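Local atomic coordinates of transcriptional regulator, GntR family (Ralstonia eutropha, PDB entry 3IHU), a protein that probably binds DNA through an N-terminal winged-helix domain of the GntR family and regulates transcription, with a helical FCD domain following it in the chain. Residues 32-37 / 47-52; 24-29 / 66-71; 120-125 / 185-190; 115-120 / 145-150. One frame throughout, in Å; residues are numbered along the deposited sequence.

Contact 1 of 4, residues 32-37 / 47-52; sequences GTFVPG and AHFGVG
Phe34 drives the far end of its ring into the pair of aromatic side chains that ends helix 42-49, its CZ lying 4.1 Å from CD2 of His48 and 4.0 Å from CE2 of Phe49. The contact belongs to the winged helix-turn-helix of the GntR family. It joins the loop that follows helix 17-31 to the end of helix 42-49, just ahead of helix 53-65. Phe34 and His48 form an offset edge-to-face pair: the edge of the phenylalanine is directed at the imidazole face, the ring planes stand at 83°, and the centroids are 5.8 Å apart. Phe34 and Phe49 approach from opposite directions and meet obliquely, through CE1 and CZ on one ring and CE2 and CZ on the other. Phe34 is buried, whereas His48 lies at the exposed margin, so the cluster runs from the interior outward. Phe49 also packs on Val21 of helix 17-31, which links the loop contact to the domain's first helix. His48 has CG anti to its own backbone N (chi1 -173°), a setting that brings the imidazole back over its neighbour in sequence: its CD2 stands 3.6 Å above the plane of the Phe49 ring, over the centre.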
loop_
_atom_site.group_PDB
_atom_site.type_symbol
_atom_site.label_atom_id
_atom_site.label_comp_id
_atom_site.label_asym_id
_atom_site.label_seq_id
_atom_site.Cartn_x
_atom_site.Cartn_y
_atom_site.Cartn_z
ATOM N N GLY A 32 3.425 4.351 10.862
ATOM C CA GLY A 32 3.652 4.033 12.266
ATOM C C GLY A 32 2.921 4.922 13.248
ATOM O O GLY A 32 3.130 4.786 14.435
ATOM N N THR A 33 2.065 5.821 12.784
ATOM C CA THR A 33 1.305 6.683 13.704
ATOM C C THR A 33 -0.014 6.039 14.206
ATOM O O THR A 33 -0.614 6.539 15.112
ATOM C CB THR A 33 0.937 7.993 13.038
ATOM O OG1 THR A 33 0.295 7.702 11.800
ATOM C CG2 THR A 33 2.221 8.881 12.802
ATOM N N PHE A 34 -0.481 4.993 13.532
ATOM C CA PHE A 34 -1.555 4.151 14.021
ATOM C C PHE A 34 -0.975 2.732 13.980
ATOM O O PHE A 34 -0.127 2.448 13.128
ATOM C CB PHE A 34 -2.781 4.220 13.074
ATOM C CG PHE A 34 -3.563 5.491 13.174
ATOM C CD1 PHE A 34 -3.227 6.577 12.394
ATOM C CD2 PHE A 34 -4.635 5.613 14.046
ATOM C CE1 PHE A 34 -3.912 7.759 12.511
ATOM C CE2 PHE A 34 -5.340 6.791 14.159
ATOM C CZ PHE A 34 -4.973 7.873 13.388
ATOM N N VAL A 35 -1.437 1.849 14.871
ATOM C CA VAL A 35 -0.921 0.485 14.945
ATOM C C VAL A 35 -2.016 -0.611 14.983
ATOM O O VAL A 35 -3.136 -0.392 15.448
ATOM C CB VAL A 35 -0.029 0.307 16.165
ATOM C CG1 VAL A 35 1.213 1.206 15.999
ATOM C CG2 VAL A 35 -0.799 0.600 17.487
ATOM N N PRO A 36 -1.678 -1.815 14.506
ATOM C CA PRO A 36 -2.579 -2.952 14.657
ATOM C C PRO A 36 -2.989 -3.121 16.114
ATOM O O PRO A 36 -2.144 -2.967 17.016
ATOM C CB PRO A 36 -1.709 -4.136 14.193
ATOM C CG PRO A 36 -0.751 -3.505 13.216
ATOM C CD PRO A 36 -0.425 -2.173 13.836
ATOM N N GLY A 37 -4.279 -3.349 16.368
ATOM C CA GLY A 37 -4.783 -3.529 17.750
ATOM C C GLY A 37 -5.213 -2.234 18.380
ATOM O O GLY A 37 -5.734 -2.185 19.486
ATOM N N ALA A 47 -11.022 15.148 16.250
ATOM C CA ALA A 47 -10.030 16.191 16.627
ATOM C C ALA A 47 -8.745 15.974 15.798
ATOM O O ALA A 47 -8.134 16.898 15.319
ATOM C CB ALA A 47 -9.727 16.100 18.127
ATOM N N HIS A 48 -8.336 14.730 15.621
ATOM C CA HIS A 48 -7.094 14.461 14.915
ATOM C C HIS A 48 -7.176 14.835 13.421
ATOM O O HIS A 48 -6.266 15.417 12.866
ATOM C CB HIS A 48 -6.752 12.953 15.001
ATOM C CG HIS A 48 -5.402 12.610 14.453
ATOM N ND1 HIS A 48 -4.231 13.018 15.058
ATOM C CD2 HIS A 48 -5.034 11.930 13.345
ATOM C CE1 HIS A 48 -3.199 12.554 14.373
ATOM N NE2 HIS A 48 -3.658 11.909 13.318
ATOM N N PHE A 49 -8.251 14.446 12.751
ATOM C CA PHE A 49 -8.346 14.735 11.327
ATOM C C PHE A 49 -9.016 16.052 11.006
ATOM O O PHE A 49 -9.010 16.503 9.871
ATOM C CB PHE A 49 -8.977 13.541 10.611
ATOM C CG PHE A 49 -8.069 12.371 10.529
ATOM C CD1 PHE A 49 -6.963 12.411 9.688
ATOM C CD2 PHE A 49 -8.293 11.229 11.284
ATOM C CE1 PHE A 49 -6.095 11.329 9.601
ATOM C CE2 PHE A 49 -7.440 10.130 11.187
ATOM C CZ PHE A 49 -6.345 10.171 10.345
ATOM N N GLY A 50 -9.582 16.699 12.007
ATOM C CA GLY A 50 -10.302 17.920 11.772
ATOM C C GLY A 50 -11.531 17.760 10.909
ATOM O O GLY A 50 -11.907 18.680 10.218
ATOM N N VAL A 51 -12.207 16.625 10.990
ATOM C CA VAL A 51 -13.473 16.445 10.252
ATOM C C VAL A 51 -14.589 16.111 11.247
ATOM O O VAL A 51 -14.318 15.907 12.429
ATOM C CB VAL A 51 -13.323 15.353 9.188
ATOM C CG1 VAL A 51 -12.156 15.689 8.233
ATOM C CG2 VAL A 51 -13.090 14.002 9.843
ATOM N N GLY A 52 -15.840 16.071 10.777
ATOM C CA GLY A 52 -16.993 15.843 11.649
ATOM C C GLY A 52 -17.309 14.362 11.838
ATOM O O GLY A 52 -16.781 13.488 11.114
#

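Contact 2 of 4, residues 24-29 / 66-71; sequences GIMSGL and EGIVDL
This is a small, buried apolar contact of the winged-helix domain, where helix 17-31 meets the turn leading into strand 69-71, on the side against which helix 167-172 of the FCD region packs. Its three touching residues, Met26, Leu29 and Ile68, are all buried, and 160 Å² of surface is lost between the segments. From 66-71, the side-chain contacts within 4.5 Å all come from Ile68. Its CG2 meets CD1 of Leu29 at 3.8 Å, the two side chains lying alongside each other and pointing opposite ways. The other branch serves a different partner, CG1 lying 4.3 Å from SE of Met26, a selenomethionine in this crystal. With chi1 at -55°, CG2 is anti to the backbone N and CG1 anti to the carbonyl carbon, which divides the two branches between residues nearly one helical turn apart. In the winged helix-turn-helix fold this joins the first helix to the start of the wing: Gly67 closes helix 53-65 with a Schellman motif, and Ile68 follows immediately, its backbone hydrogen-bonded to Arg80. Leu63 of helix 53-65 packs against Met26 and Ile68 alike. Pro167 brings the FCD region against the same two residues, while Leu29 rests on Ile168 and Ala171. CA of Met26 and CA of Ile68 are 8.1 Å apart.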
loop_
_atom_site.group_PDB
_atom_site.type_symbol
_atom_site.label_atom_id
_atom_site.label_comp_id
_atom_site.label_asym_id
_atom_site.label_seq_id
_atom_site.Cartn_x
_atom_site.Cartn_y
_atom_site.Cartn_z
ATOM N N GLY A 24 -5.883 8.632 5.714
ATOM C CA GLY A 24 -5.074 8.952 6.872
ATOM C C GLY A 24 -4.759 7.778 7.777
ATOM O O GLY A 24 -3.626 7.669 8.292
ATOM N N ILE A 25 -5.737 6.888 7.995
ATOM C CA ILE A 25 -5.492 5.750 8.872
ATOM C C ILE A 25 -4.655 4.708 8.125
ATOM O O ILE A 25 -3.768 4.087 8.677
ATOM C CB ILE A 25 -6.787 5.169 9.427
ATOM C CG1 ILE A 25 -7.357 6.118 10.503
ATOM C CG2 ILE A 25 -6.545 3.781 9.999
ATOM C CD1 ILE A 25 -8.811 5.821 10.850
HETATM N N MSE A 26 -4.909 4.566 6.846
HETATM C CA MSE A 26 -4.115 3.634 6.041
HETATM C C MSE A 26 -2.674 4.113 5.907
HETATM O O MSE A 26 -1.753 3.338 6.153
HETATM C CB MSE A 26 -4.800 3.354 4.696
HETATM C CG MSE A 26 -5.536 1.996 4.785
HETATM SE SE MSE A 26 -6.812 1.706 3.436
HETATM C CE MSE A 26 -6.195 3.063 2.180
ATOM N N SER A 27 -2.474 5.387 5.614
ATOM C CA SER A 27 -1.108 5.900 5.579
ATOM C C SER A 27 -0.412 5.890 6.954
ATOM O O SER A 27 0.765 5.519 7.041
ATOM C CB SER A 27 -1.039 7.288 4.976
ATOM O OG SER A 27 -1.875 8.156 5.697
ATOM N N GLY A 28 -1.136 6.276 8.008
ATOM C CA GLY A 28 -0.621 6.208 9.374
ATOM C C GLY A 28 -0.185 4.812 9.802
ATOM O O GLY A 28 0.803 4.663 10.505
ATOM N N LEU A 29 -0.881 3.776 9.352
ATOM C CA LEU A 29 -0.483 2.401 9.686
ATOM C C LEU A 29 0.884 2.112 9.073
ATOM O O LEU A 29 1.759 1.589 9.726
ATOM C CB LEU A 29 -1.522 1.367 9.202
ATOM C CG LEU A 29 -2.597 1.007 10.227
ATOM C CD1 LEU A 29 -3.852 0.403 9.502
ATOM C CD2 LEU A 29 -2.017 0.090 11.307
ATOM N N GLU A 66 -12.838 -2.707 3.888
ATOM C CA GLU A 66 -11.531 -3.108 3.357
ATOM C C GLU A 66 -10.745 -4.053 4.259
ATOM O O GLU A 66 -9.607 -4.404 3.954
ATOM C CB GLU A 66 -10.645 -1.866 3.133
ATOM C CG GLU A 66 -11.186 -0.913 2.113
ATOM C CD GLU A 66 -10.899 -1.339 0.711
ATOM O OE1 GLU A 66 -10.268 -2.401 0.547
ATOM O OE2 GLU A 66 -11.300 -0.607 -0.224
ATOM N N GLY A 67 -11.319 -4.409 5.386
ATOM C CA GLY A 67 -10.676 -5.334 6.324
ATOM C C GLY A 67 -9.652 -4.752 7.298
ATOM O O GLY A 67 -8.900 -5.506 7.899
ATOM N N ILE A 68 -9.639 -3.419 7.446
ATOM C CA ILE A 68 -8.629 -2.691 8.253
ATOM C C ILE A 68 -9.074 -2.556 9.703
ATOM O O ILE A 68 -8.264 -2.736 10.629
ATOM C CB ILE A 68 -8.402 -1.291 7.699
ATOM C CG1 ILE A 68 -8.014 -1.314 6.210
ATOM C CG2 ILE A 68 -7.357 -0.546 8.513
ATOM C CD1 ILE A 68 -6.879 -2.206 5.852
ATOM N N VAL A 69 -10.363 -2.288 9.933
ATOM C CA VAL A 69 -10.866 -2.208 11.292
ATOM C C VAL A 69 -12.067 -3.116 11.535
ATOM O O VAL A 69 -12.792 -3.475 10.620
ATOM C CB VAL A 69 -11.305 -0.780 11.624
ATOM C CG1 VAL A 69 -10.145 0.219 11.369
ATOM C CG2 VAL A 69 -12.574 -0.385 10.811
ATOM N N ASP A 70 -12.281 -3.459 12.787
ATOM C CA ASP A 70 -13.564 -3.998 13.210
ATOM C C ASP A 70 -14.294 -2.902 13.989
ATOM O O ASP A 70 -13.797 -2.428 15.008
ATOM C CB ASP A 70 -13.404 -5.203 14.136
ATOM C CG ASP A 70 -12.811 -6.388 13.441
ATOM O OD1 ASP A 70 -12.943 -6.493 12.193
ATOM O OD2 ASP A 70 -12.203 -7.207 14.167
ATOM N N LEU A 71 -15.493 -2.572 13.512
ATOM C CA LEU A 71 -16.398 -1.671 14.200
ATOM C C LEU A 71 -16.796 -2.209 15.573
ATOM O O LEU A 71 -16.959 -3.410 15.753
ATOM C CB LEU A 71 -17.645 -1.411 13.338
ATOM C CG LEU A 71 -17.425 -0.790 11.949
ATOM C CD1 LEU A 71 -18.757 -0.292 11.361
ATOM C CD2 LEU A 71 -16.398 0.335 11.998
#

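Contact 3 of 4, residues 120-125 / 185-190; sequences ASVQAL and DYRRIA
Val122 and Ala190 make the closest apolar approach between these two segments, CG2 of the valine reaching CB of the alanine at 3.6 Å. The segments run nearly antiparallel, at 166°, with their axes 10.4 Å apart at closest approach. Helices 112-130 and 179-195 are thereby joined within the all-helical FCD domain.

The aliphatic contacts centre on Val122. Its two methyls diverge: with chi1 at 176°, CG1 is anti to the backbone N and CG2 anti to the carbonyl carbon. CG2 takes Ala190, while CG1 lies 3.9 Å from CG of Arg187, the two side chains crossing at about a right angle. Arg187 therefore contributes a methylene here, and its chain bends at chi3 (88°) before the guanidinium. The Arg187 end of the contact is the exposed one.

In the aliphatic-aromatic contact, Leu125 and Tyr186 are both buried. Leu125 brings CD1 to CD2 of Tyr186 at 4.0 Å and to CB of the same tyrosine at 4.2 Å. The methyl approaches the ring obliquely, and again the side chains cross at roughly a right angle. Tyr186 is held elsewhere too: its OH is hydrogen-bonded to Arg182, and its ring meets that of His208. Phe137 of helix 134-152 adds a further apolar neighbour to Leu125.

Between them the segments bury 187 Å². The polar groups of Tyr186 and Arg187 stay out of the direct contacts, which are carbon against carbon throughout, consistent with packing by shape and exclusion of water.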
loop_
_atom_site.group_PDB
_atom_site.type_symbol
_atom_site.label_atom_id
_atom_site.label_comp_id
_atom_site.label_asym_id
_atom_site.label_seq_id
_atom_site.Cartn_x
_atom_site.Cartn_y
_atom_site.Cartn_z
ATOM N N ALA A 120 11.250 9.151 -11.836
ATOM C CA ALA A 120 11.440 10.045 -10.708
ATOM C C ALA A 120 11.056 9.366 -9.388
ATOM O O ALA A 120 11.783 9.499 -8.381
ATOM C CB ALA A 120 10.642 11.348 -10.903
ATOM N N SER A 121 9.928 8.625 -9.389
ATOM C CA SER A 121 9.476 7.998 -8.193
ATOM C C SER A 121 10.539 7.017 -7.768
ATOM O O SER A 121 10.808 6.896 -6.562
ATOM C CB SER A 121 8.108 7.291 -8.369
ATOM O OG SER A 121 8.224 6.128 -9.178
ATOM N N VAL A 122 11.165 6.331 -8.726
ATOM C CA VAL A 122 12.223 5.358 -8.366
ATOM C C VAL A 122 13.432 6.066 -7.722
ATOM O O VAL A 122 13.941 5.608 -6.679
ATOM C CB VAL A 122 12.648 4.426 -9.549
ATOM C CG1 VAL A 122 13.830 3.467 -9.177
ATOM C CG2 VAL A 122 11.476 3.582 -9.934
ATOM N N GLN A 123 13.890 7.183 -8.299
ATOM C CA GLN A 123 15.000 7.971 -7.737
ATOM C C GLN A 123 14.720 8.326 -6.277
ATOM O O GLN A 123 15.581 8.203 -5.391
ATOM C CB GLN A 123 15.228 9.251 -8.577
ATOM C CG GLN A 123 15.656 8.952 -10.057
ATOM C CD GLN A 123 15.429 10.119 -11.019
ATOM O OE1 GLN A 123 14.915 9.942 -12.128
ATOM N NE2 GLN A 123 15.837 11.309 -10.606
ATOM N N ALA A 124 13.489 8.773 -6.029
ATOM C CA ALA A 124 13.072 9.144 -4.655
ATOM C C ALA A 124 13.066 7.945 -3.670
ATOM O O ALA A 124 13.340 8.107 -2.469
ATOM C CB ALA A 124 11.666 9.805 -4.665
ATOM N N LEU A 125 12.674 6.758 -4.141
ATOM C CA LEU A 125 12.801 5.569 -3.313
ATOM C C LEU A 125 14.272 5.303 -2.939
ATOM O O LEU A 125 14.578 5.028 -1.754
ATOM C CB LEU A 125 12.203 4.316 -3.999
ATOM C CG LEU A 125 10.685 4.337 -4.043
ATOM C CD1 LEU A 125 10.187 3.407 -5.153
ATOM C CD2 LEU A 125 10.069 4.038 -2.646
ATOM N N ASP A 185 13.238 -4.764 -5.280
ATOM C CA ASP A 185 12.038 -5.240 -5.930
ATOM C C ASP A 185 11.329 -4.155 -6.778
ATOM O O ASP A 185 10.818 -4.421 -7.893
ATOM C CB ASP A 185 11.057 -5.813 -4.868
ATOM C CG ASP A 185 11.548 -7.099 -4.234
ATOM O OD1 ASP A 185 12.575 -7.633 -4.689
ATOM O OD2 ASP A 185 10.895 -7.590 -3.275
ATOM N N TYR A 186 11.219 -2.958 -6.212
ATOM C CA TYR A 186 10.539 -1.887 -6.878
ATOM C C TYR A 186 11.330 -1.429 -8.104
ATOM O O TYR A 186 10.754 -1.049 -9.108
ATOM C CB TYR A 186 10.331 -0.675 -5.971
ATOM C CG TYR A 186 9.511 -0.878 -4.721
ATOM C CD1 TYR A 186 8.411 -1.711 -4.717
ATOM C CD2 TYR A 186 9.817 -0.205 -3.558
ATOM C CE1 TYR A 186 7.647 -1.876 -3.597
ATOM C CE2 TYR A 186 9.046 -0.376 -2.413
ATOM C CZ TYR A 186 7.960 -1.214 -2.450
ATOM O OH TYR A 186 7.180 -1.439 -1.332
ATOM N N ARG A 187 12.653 -1.436 -7.984
ATOM C CA ARG A 187 13.489 -1.171 -9.114
ATOM C C ARG A 187 13.278 -2.194 -10.216
ATOM O O ARG A 187 13.219 -1.798 -11.359
ATOM C CB ARG A 187 14.947 -1.118 -8.705
ATOM C CG ARG A 187 15.208 0.069 -7.842
ATOM C CD ARG A 187 16.604 -0.003 -7.230
ATOM N NE ARG A 187 17.507 0.610 -8.155
ATOM C CZ ARG A 187 18.678 1.133 -7.832
ATOM N NH1 ARG A 187 19.128 1.100 -6.564
ATOM N NH2 ARG A 187 19.385 1.695 -8.801
ATOM N N ARG A 188 13.176 -3.485 -9.884
ATOM C CA ARG A 188 12.950 -4.503 -10.924
ATOM C C ARG A 188 11.564 -4.314 -11.589
ATOM O O ARG A 188 11.424 -4.505 -12.813
ATOM C CB ARG A 188 13.098 -5.948 -10.376
ATOM C CG ARG A 188 14.537 -6.297 -9.932
ATOM C CD ARG A 188 14.651 -7.490 -8.921
ATOM N NE ARG A 188 16.041 -7.910 -8.790
ATOM C CZ ARG A 188 16.665 -8.785 -9.595
ATOM N NH1 ARG A 188 16.022 -9.417 -10.572
ATOM N NH2 ARG A 188 17.956 -9.052 -9.402
ATOM N N ILE A 189 10.547 -3.963 -10.782
ATOM C CA ILE A 189 9.227 -3.695 -11.331
ATOM C C ILE A 189 9.320 -2.561 -12.374
ATOM O O ILE A 189 8.859 -2.723 -13.483
ATOM C CB ILE A 189 8.154 -3.344 -10.266
ATOM C CG1 ILE A 189 7.812 -4.559 -9.404
ATOM C CG2 ILE A 189 6.890 -2.771 -10.968
ATOM C CD1 ILE A 189 7.073 -4.255 -8.101
ATOM N N ALA A 190 9.901 -1.429 -11.985
ATOM C CA ALA A 190 10.031 -0.276 -12.871
ATOM C C ALA A 190 10.740 -0.663 -14.162
ATOM O O ALA A 190 10.230 -0.402 -15.236
ATOM C CB ALA A 190 10.765 0.831 -12.209
#

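Contact 4 of 4, residues 115-120 / 145-150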
loop_
_atom_site.group_PDB
_atom_site.type_symbol
_atom_site.label_atom_id
_atom_site.label_comp_id
_atom_site.label_asym_id
_atom_site.label_seq_id
_atom_site.Cartn_x
_atom_site.Cartn_y
_atom_site.Cartn_z
ATOM N N VAL A 115 6.369 7.948 -17.791
ATOM C CA VAL A 115 7.698 7.350 -17.687
ATOM C C VAL A 115 8.611 8.213 -16.808
ATOM O O VAL A 115 9.274 7.687 -15.910
ATOM C CB VAL A 115 8.300 7.124 -19.070
ATOM C CG1 VAL A 115 9.818 6.802 -18.992
ATOM C CG2 VAL A 115 7.537 6.044 -19.783
ATOM N N GLN A 116 8.577 9.527 -17.029
ATOM C CA GLN A 116 9.341 10.491 -16.229
ATOM C C GLN A 116 8.930 10.482 -14.789
ATOM O O GLN A 116 9.781 10.522 -13.894
ATOM C CB GLN A 116 9.187 11.928 -16.757
ATOM C CG GLN A 116 9.913 12.163 -18.067
ATOM C CD GLN A 116 9.913 13.636 -18.499
ATOM O OE1 GLN A 116 9.377 14.516 -17.809
ATOM N NE2 GLN A 116 10.518 13.896 -19.645
ATOM N N ALA A 117 7.623 10.450 -14.551
ATOM C CA ALA A 117 7.089 10.259 -13.200
ATOM C C ALA A 117 7.560 8.947 -12.599
ATOM O O ALA A 117 7.957 8.906 -11.453
ATOM C CB ALA A 117 5.557 10.330 -13.218
ATOM N N LEU A 118 7.564 7.875 -13.358
ATOM C CA LEU A 118 7.907 6.561 -12.804
ATOM C C LEU A 118 9.400 6.537 -12.434
ATOM O O LEU A 118 9.791 6.172 -11.318
ATOM C CB LEU A 118 7.499 5.400 -13.758
ATOM C CG LEU A 118 7.587 4.048 -13.077
ATOM C CD1 LEU A 118 6.360 3.902 -12.098
ATOM C CD2 LEU A 118 7.697 2.904 -14.109
ATOM N N ARG A 119 10.237 7.010 -13.352
ATOM C CA ARG A 119 11.686 7.129 -13.109
ATOM C C ARG A 119 11.976 8.048 -11.936
ATOM O O ARG A 119 12.811 7.735 -11.077
ATOM C CB ARG A 119 12.414 7.558 -14.405
ATOM C CG ARG A 119 12.378 6.449 -15.530
ATOM C CD ARG A 119 13.296 6.786 -16.746
ATOM N NE ARG A 119 13.209 5.808 -17.834
ATOM C CZ ARG A 119 13.736 4.575 -17.807
ATOM N NH1 ARG A 119 14.420 4.113 -16.735
ATOM N NH2 ARG A 119 13.600 3.784 -18.860
ATOM N N ALA A 120 11.250 9.151 -11.836
ATOM C CA ALA A 120 11.440 10.045 -10.708
ATOM C C ALA A 120 11.056 9.366 -9.388
ATOM O O ALA A 120 11.783 9.499 -8.381
ATOM C CB ALA A 120 10.642 11.348 -10.903
ATOM N N TYR A 145 3.415 3.471 -6.799
ATOM C CA TYR A 145 2.216 2.650 -7.041
ATOM C C TYR A 145 1.172 3.434 -7.783
ATOM O O TYR A 145 0.574 2.927 -8.735
ATOM C CB TYR A 145 1.644 2.112 -5.725
ATOM C CG TYR A 145 2.305 0.841 -5.266
ATOM C CD1 TYR A 145 3.626 0.802 -4.900
ATOM C CD2 TYR A 145 1.567 -0.349 -5.162
ATOM C CE1 TYR A 145 4.224 -0.363 -4.488
ATOM C CE2 TYR A 145 2.171 -1.522 -4.755
ATOM C CZ TYR A 145 3.479 -1.524 -4.416
ATOM O OH TYR A 145 4.006 -2.690 -4.012
ATOM N N ARG A 146 0.925 4.673 -7.362
ATOM C CA ARG A 146 -0.057 5.486 -8.065
ATOM C C ARG A 146 0.307 5.731 -9.545
ATOM O O ARG A 146 -0.550 5.682 -10.444
ATOM C CB ARG A 146 -0.291 6.812 -7.311
ATOM C CG ARG A 146 -1.060 7.893 -8.088
ATOM C CD ARG A 146 -2.428 7.435 -8.642
ATOM N NE ARG A 146 -3.289 6.844 -7.603
ATOM C CZ ARG A 146 -4.210 7.497 -6.889
ATOM N NH1 ARG A 146 -4.420 8.792 -7.065
ATOM N NH2 ARG A 146 -4.925 6.839 -5.982
ATOM N N THR A 147 1.584 5.949 -9.827
ATOM C CA THR A 147 2.018 6.136 -11.219
ATOM C C THR A 147 1.778 4.854 -11.999
ATOM O O THR A 147 1.257 4.889 -13.128
ATOM C CB THR A 147 3.495 6.575 -11.275
ATOM O OG1 THR A 147 3.700 7.632 -10.327
ATOM C CG2 THR A 147 3.871 7.057 -12.606
ATOM N N LEU A 148 2.109 3.712 -11.395
ATOM C CA LEU A 148 1.842 2.457 -12.065
ATOM C C LEU A 148 0.355 2.357 -12.375
ATOM O O LEU A 148 -0.036 1.888 -13.460
ATOM C CB LEU A 148 2.313 1.233 -11.270
ATOM C CG LEU A 148 3.818 1.064 -11.100
ATOM C CD1 LEU A 148 4.074 -0.103 -10.118
ATOM C CD2 LEU A 148 4.525 0.895 -12.507
ATOM N N LEU A 149 -0.471 2.816 -11.439
ATOM C CA LEU A 149 -1.931 2.719 -11.621
ATOM C C LEU A 149 -2.388 3.577 -12.783
ATOM O O LEU A 149 -3.129 3.111 -13.638
ATOM C CB LEU A 149 -2.646 3.128 -10.345
ATOM C CG LEU A 149 -4.167 2.986 -10.337
ATOM C CD1 LEU A 149 -4.668 1.509 -10.482
ATOM C CD2 LEU A 149 -4.628 3.581 -9.039
ATOM N N GLU A 150 -1.902 4.803 -12.834
ATOM C CA GLU A 150 -2.290 5.748 -13.868
ATOM C C GLU A 150 -1.850 5.263 -15.220
ATOM O O GLU A 150 -2.566 5.452 -16.205
ATOM C CB GLU A 150 -1.725 7.152 -13.610
ATOM C CG GLU A 150 -2.270 7.848 -12.364
ATOM C CD GLU A 150 -3.815 7.823 -12.289
ATOM O OE1 GLU A 150 -4.479 8.144 -13.314
ATOM O OE2 GLU A 150 -4.362 7.451 -11.211
#
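Leu118 can be followed outward across the interface between helices 112-130 and 134-152. Its CB lies 4.2 Å from CG2 of Thr147, an approach made near the point where the backbones are closest, CA of Leu118 and CA of Thr147 being 6.1 Å apart. At the next step, chi1 of -168° places CG anti to the backbone N and carries the branch toward the facing helix, although the side chain leaves its own backbone at a slant. The two methyls then differ in what they meet. CD1 touches CD2 of Leu148 at 3.5 Å, a snug carbon-carbon approach, and also lies 4.0 Å from CB of Thr147. CD2 reaches the same Leu148 methyl at 4.1 Å, so that one leucine tip is set against the fork of the other.

These segments form part of the antiparallel helical packing of the FCD domain, with axes 9.4 Å apart and a signed crossing angle of -159°. The spacing is matched by the short side chain of Ala117, whose CB meets CG2 of Thr147 at 3.7 Å. Thr147 turns that methyl toward helix 112-130, while its hydroxyl is hydrogen-bonded to the carbonyl O of His143 one turn earlier in its own helix. The threonine can therefore present carbon to the neighbouring helix with its buried polar atom satisfied. Around this core, Leu118 also packs on Leu194 of helix 179-195 and on Phe144 and Met151, while Leu148 rests on Leu101 and Ala105 of helix 84-105.

Contacts 1 and 2 belong to the GntR domain, contacts 3 and 4 to the FCD domain; the centres of contacts 1 and 3 are 29 Å apart. Within each pair the centres are 9 Å apart and the segments touch. Contact 1 is nested along the chain inside the loop closed by contact 2, and both involve helix 17-31 or the loop leaving it. Contacts 3 and 4 both use helix 112-130, which faces helix 179-195 in one and helix 134-152 in the other. Contact 1 is aromatic and partly exposed; contact 2 is buried and apolar, with a selenium among its carbons. Contact 3 reaches the surface at Arg187, whereas contact 4 has no exposed touching residue, and its polar Thr147 presents a methyl.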